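Local coordinates for short-chain dehydrogenase/reductase SDR (Paraburkholderia phymatum, PDB 5VA8), which binds NADP and, as a member of the short-chain dehydrogenase/reductase family, probably catalyses an NADP(H)-dependent oxidation or reduction, at residues A[78-83]-A[125-130]. Residues are numbered along the deposited sequence; the frame is centred on the assembly and turned at random.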
loop_
_atom_site.group_PDB
_atom_site.type_symbol
_atom_site.label_atom_id
_atom_site.label_comp_id
_atom_site.label_asym_id
_atom_site.label_seq_id
_atom_site.Cartn_x
_atom_site.Cartn_y
_atom_site.Cartn_z
ATOM N N GLU A 78 24.009 -2.488 26.822
ATOM C CA GLU A 78 25.395 -2.916 26.985
ATOM C C GLU A 78 25.908 -3.628 25.744
ATOM O O GLU A 78 27.075 -3.461 25.360
ATOM C CB GLU A 78 25.534 -3.827 28.204
ATOM C CG GLU A 78 25.302 -3.134 29.545
ATOM C CD GLU A 78 23.830 -2.922 29.858
ATOM O OE1 GLU A 78 22.958 -3.399 29.090
ATOM O OE2 GLU A 78 23.552 -2.269 30.888
ATOM N N GLY A 79 25.062 -4.437 25.109
ATOM C CA GLY A 79 25.486 -5.108 23.892
ATOM C C GLY A 79 25.675 -4.141 22.741
ATOM O O GLY A 79 26.647 -4.244 21.988
ATOM N N ARG A 80 24.751 -3.193 22.586
ATOM C CA ARG A 80 24.939 -2.153 21.578
ATOM C C ARG A 80 26.243 -1.411 21.813
ATOM O O ARG A 80 26.985 -1.126 20.866
ATOM C CB ARG A 80 23.754 -1.190 21.586
ATOM C CG ARG A 80 22.476 -1.866 21.111
ATOM C CD ARG A 80 21.322 -0.867 20.924
ATOM N NE ARG A 80 20.695 -0.409 22.169
ATOM C CZ ARG A 80 19.717 -1.062 22.800
ATOM N NH1 ARG A 80 19.277 -2.233 22.336
ATOM N NH2 ARG A 80 19.177 -0.550 23.890
ATOM N N ALA A 81 26.550 -1.112 23.072
ATOM C CA ALA A 81 27.787 -0.396 23.367
ATOM C C ALA A 81 29.009 -1.229 23.010
ATOM O O ALA A 81 30.019 -0.686 22.537
ATOM C CB ALA A 81 27.824 0.009 24.841
ATOM N N ALA A 82 28.949 -2.545 23.246
ATOM C CA ALA A 82 30.082 -3.413 22.924
ATOM C C ALA A 82 30.271 -3.522 21.419
ATOM O O ALA A 82 31.406 -3.574 20.928
ATOM C CB ALA A 82 29.878 -4.802 23.528
ATOM N N ALA A 83 29.169 -3.582 20.677
ATOM C CA ALA A 83 29.255 -3.614 19.223
ATOM C C ALA A 83 29.862 -2.321 18.692
ATOM O O ALA A 83 30.741 -2.342 17.824
ATOM C CB ALA A 83 27.867 -3.855 18.626
ATOM N N ILE A 125 16.371 1.073 16.161
ATOM C CA ILE A 125 16.267 2.530 16.282
ATOM C C ILE A 125 17.448 3.095 17.059
ATOM O O ILE A 125 18.041 4.119 16.675
ATOM C CB ILE A 125 14.920 2.907 16.928
ATOM C CG1 ILE A 125 13.780 2.621 15.949
ATOM C CG2 ILE A 125 14.892 4.400 17.348
ATOM C CD1 ILE A 125 12.386 2.797 16.547
ATOM N N GLU A 126 17.805 2.453 18.169
ATOM C CA GLU A 126 18.913 2.965 18.962
ATOM C C GLU A 126 20.249 2.817 18.238
ATOM O O GLU A 126 21.136 3.663 18.416
ATOM C CB GLU A 126 18.934 2.273 20.323
ATOM C CG GLU A 126 17.790 2.737 21.230
ATOM C CD GLU A 126 17.908 4.201 21.633
ATOM O OE1 GLU A 126 18.481 4.474 22.713
ATOM O OE2 GLU A 126 17.439 5.082 20.874
ATOM N N LEU A 127 20.422 1.766 17.429
ATOM C CA LEU A 127 21.674 1.656 16.683
ATOM C C LEU A 127 21.746 2.697 15.579
ATOM O O LEU A 127 22.833 3.215 15.292
ATOM C CB LEU A 127 21.841 0.247 16.109
ATOM C CG LEU A 127 22.273 -0.776 17.171
ATOM C CD1 LEU A 127 22.117 -2.218 16.677
ATOM C CD2 LEU A 127 23.712 -0.504 17.595
ATOM N N ILE A 128 20.611 3.022 14.952
ATOM C CA ILE A 128 20.601 4.148 14.020
ATOM C C ILE A 128 20.978 5.431 14.747
ATOM O O ILE A 128 21.837 6.190 14.290
ATOM C CB ILE A 128 19.238 4.273 13.322
ATOM C CG1 ILE A 128 19.047 3.075 12.389
ATOM C CG2 ILE A 128 19.158 5.594 12.558
ATOM C CD1 ILE A 128 17.654 2.924 11.831
ATOM N N ARG A 129 20.362 5.682 15.904
ATOM C CA ARG A 129 20.662 6.921 16.618
ATOM C C ARG A 129 22.144 7.012 16.961
ATOM O O ARG A 129 22.740 8.100 16.902
ATOM C CB ARG A 129 19.801 7.026 17.879
ATOM C CG ARG A 129 19.911 8.381 18.552
ATOM C CD ARG A 129 18.911 8.555 19.679
ATOM N NE ARG A 129 19.155 7.651 20.800
ATOM C CZ ARG A 129 20.086 7.846 21.732
ATOM N NH1 ARG A 129 20.884 8.907 21.678
ATOM N NH2 ARG A 129 20.218 6.974 22.728
ATOM N N ALA A 130 22.769 5.877 17.286
ATOM C CA ALA A 130 24.170 5.890 17.692
ATOM C C ALA A 130 25.148 5.995 16.525
ATOM O O ALA A 130 26.322 6.316 16.756
ATOM C CB ALA A 130 24.486 4.632 18.496
HETATM O O HOH W 1 19.600 2.361 24.355
#
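Glu126 meets Arg80 through its aliphatic base: CB of Glu126 lies 3.7 Å from NE of Arg80, and CG of Glu126 sits over one face of the guanidinium. Glu126 was deposited in two conformations, and the water bridge, chain bend and Arg129 pairing given here belong to one of them. The charged ends stay apart, with NH2 of Arg80 5.2 Å from OE1 of Glu126 and the guanidinium and carboxylate planes 73° to each other. A water bridges this gap, accepting from Arg80 NH2 at 3.0 Å and donating to Glu126 OE1 at 2.9 Å, so the opposite charges are linked indirectly. The bend of the Glu126 chain at chi2 (-66°) carries the carboxylate away from the helix 77-86, while the bend of Arg80 at chi3 (-76°) brings NE against CB of Glu126, the two side chains crossing at a slant. Leu127 supplies the apolar half of the contact. Its CG packs 3.9 Å from CD of Arg80, and its CD2 rests against CB and CG of the same arginine, so the methylene chain of Arg80 lies across the isobutyl group. The two helices belong to the Rossmann fold of the family: helix 77-86 leads into strand 92-95 and helix 110-138 follows it, and Leu127 also touches Leu93 and Asn95 of that strand, which places the contact at the boundary between the helix layer and the parallel sheet. Further along, Arg129 grips the Glu126 carboxylate side-on, NE to OE2 at 3.1 Å and NH2 to OE1 at 3.0 Å, both nearly straight; OE1 has two partners, Arg129 NH2 and the water. Both oxygens lie in the Arg129 guanidinium plane and are approached on their syn sides, but the carboxylate is tilted out of that plane.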